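Local coordinates for protein DNA gyrase, B subunit, truncated (Myxococcus xanthus, PDB 3CWV) that probably takes part in the ATP-dependent breakage, passage and rejoining of double-stranded DNA as a type II topoisomerase subunit, at residues Val215-Arg220 / Gly299-Val304. Sequence-based numbering, arbitrary orientation.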
loop_
_atom_site.group_PDB
_atom_site.type_symbol
_atom_site.label_atom_id
_atom_site.label_comp_id
_atom_site.label_asym_id
_atom_site.label_seq_id
_atom_site.Cartn_x
_atom_site.Cartn_y
_atom_site.Cartn_z
ATOM N N VAL A 215 0.460 10.985 13.803
ATOM C CA VAL A 215 0.573 12.029 12.793
ATOM C C VAL A 215 -0.781 12.623 12.451
ATOM O O VAL A 215 -0.943 13.851 12.477
ATOM C CB VAL A 215 1.260 11.512 11.499
ATOM C CG1 VAL A 215 1.118 12.517 10.361
ATOM C CG2 VAL A 215 2.722 11.225 11.756
ATOM N N LEU A 216 -1.752 11.755 12.131
ATOM C CA LEU A 216 -3.080 12.187 11.695
ATOM C C LEU A 216 -3.845 12.948 12.763
ATOM O O LEU A 216 -4.790 13.666 12.451
ATOM C CB LEU A 216 -3.922 10.988 11.247
ATOM C CG LEU A 216 -3.489 10.266 9.965
ATOM C CD1 LEU A 216 -3.993 8.833 10.000
ATOM C CD2 LEU A 216 -4.013 11.028 8.747
ATOM N N THR A 217 -3.455 12.766 14.020
ATOM C CA THR A 217 -4.125 13.433 15.137
ATOM C C THR A 217 -3.281 14.513 15.836
ATOM O O THR A 217 -3.737 15.125 16.811
ATOM C CB THR A 217 -4.590 12.407 16.206
ATOM O OG1 THR A 217 -3.482 11.613 16.645
ATOM C CG2 THR A 217 -5.675 11.502 15.664
ATOM N N GLU A 218 -2.056 14.743 15.359
ATOM C CA GLU A 218 -1.095 15.593 16.094
ATOM C C GLU A 218 -1.598 17.020 16.427
ATOM O O GLU A 218 -1.105 17.648 17.365
ATOM C CB GLU A 218 0.264 15.662 15.373
ATOM C CG GLU A 218 0.236 16.452 14.082
ATOM C CD GLU A 218 1.614 16.696 13.478
ATOM O OE1 GLU A 218 2.621 16.096 13.934
ATOM O OE2 GLU A 218 1.680 17.494 12.519
ATOM N N ALA A 219 -2.576 17.513 15.668
ATOM C CA ALA A 219 -3.124 18.861 15.868
ATOM C C ALA A 219 -4.514 18.819 16.509
ATOM O O ALA A 219 -5.285 19.785 16.420
ATOM C CB ALA A 219 -3.185 19.607 14.541
ATOM N N ARG A 220 -4.828 17.691 17.137
ATOM C CA ARG A 220 -6.086 17.489 17.834
ATOM C C ARG A 220 -5.777 17.224 19.314
ATOM O O ARG A 220 -4.653 16.863 19.661
ATOM C CB ARG A 220 -6.824 16.295 17.225
ATOM C CG ARG A 220 -7.488 16.555 15.881
ATOM C CD ARG A 220 -7.528 15.278 15.049
ATOM N NE ARG A 220 -8.822 15.046 14.407
ATOM C CZ ARG A 220 -9.169 15.492 13.198
ATOM N NH1 ARG A 220 -10.376 15.222 12.715
ATOM N NH2 ARG A 220 -8.321 16.208 12.468
ATOM N N GLY A 299 -14.566 10.995 18.169
ATOM C CA GLY A 299 -13.184 11.400 18.413
ATOM C C GLY A 299 -12.121 10.347 18.122
ATOM O O GLY A 299 -10.935 10.589 18.350
ATOM N N LEU A 300 -12.537 9.190 17.612
ATOM C CA LEU A 300 -11.602 8.109 17.259
ATOM C C LEU A 300 -11.003 8.243 15.856
ATOM O O LEU A 300 -11.730 8.395 14.869
ATOM C CB LEU A 300 -12.276 6.733 17.366
ATOM C CG LEU A 300 -11.420 5.498 17.034
ATOM C CD1 LEU A 300 -10.139 5.461 17.866
ATOM C CD2 LEU A 300 -12.196 4.212 17.205
ATOM N N THR A 301 -9.677 8.182 15.782
ATOM C CA THR A 301 -8.980 7.922 14.534
ATOM C C THR A 301 -8.474 6.477 14.654
ATOM O O THR A 301 -7.669 6.159 15.533
ATOM C CB THR A 301 -7.814 8.913 14.290
ATOM O OG1 THR A 301 -8.319 10.254 14.224
ATOM C CG2 THR A 301 -7.061 8.600 12.973
ATOM N N ALA A 302 -8.985 5.599 13.787
ATOM C CA ALA A 302 -8.626 4.179 13.816
ATOM C C ALA A 302 -8.158 3.725 12.426
ATOM O O ALA A 302 -8.693 4.155 11.391
ATOM C CB ALA A 302 -9.821 3.332 14.292
ATOM N N ILE A 303 -7.129 2.885 12.413
ATOM C CA ILE A 303 -6.596 2.346 11.174
ATOM C C ILE A 303 -6.470 0.833 11.344
ATOM O O ILE A 303 -5.930 0.362 12.356
ATOM C CB ILE A 303 -5.198 2.936 10.849
ATOM C CG1 ILE A 303 -5.229 4.476 10.850
ATOM C CG2 ILE A 303 -4.690 2.400 9.491
ATOM C CD1 ILE A 303 -3.865 5.115 10.862
ATOM N N VAL A 304 -6.982 0.083 10.365
ATOM C CA VAL A 304 -6.944 -1.378 10.386
ATOM C C VAL A 304 -6.425 -1.901 9.029
ATOM O O VAL A 304 -7.054 -1.677 8.013
ATOM C CB VAL A 304 -8.360 -1.974 10.639
ATOM C CG1 VAL A 304 -8.290 -3.506 10.595
ATOM C CG2 VAL A 304 -8.980 -1.459 11.982
HETATM O O HOH W 1 -7.805 11.941 12.303
#
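L216 and T217, near the C-terminal end of helix 208-217, pack on T301 and I303 of strand 300-307 in a small, mostly apolar helix-on-sheet contact that no direct hydrogen bond crosses. The CD1 methyls of L216 and I303 meet at 3.8 Å, the two side chains crossing at a slant. Both residues have the reach this needs: L216, with CG anti to its carbonyl carbon, carries its CD1 methyl toward the strand, and I303, branched at CB as suits a strand, has a side chain that also touches V209, W212 and A213 of the same helix. Threonine serves T217 well because its two branches can part company. With chi1 at 55°, T217 CG2 reaches the strand, 3.3 Å from T301 OG1, while T217 OG1 is hydrogen-bonded to A213 O, H214 O and Q222 NE2. T301 and I303 alternate with L300 and A302, so they share the helix-facing side of the mixed sheet; from its other side V304 meets helix 267-284. A sheet layered between helices fits the ribosomal protein S5-like transducer domain of GyrB. Water 1 lies 2.6 Å from T301 OG1 and gives a weak hydrogen bond to L216 O at 3.5 Å, adding a polar bridge beside the methyls. It also sits over one face of the guanidinium of R220, the last residue of the type I turn that begins at T217.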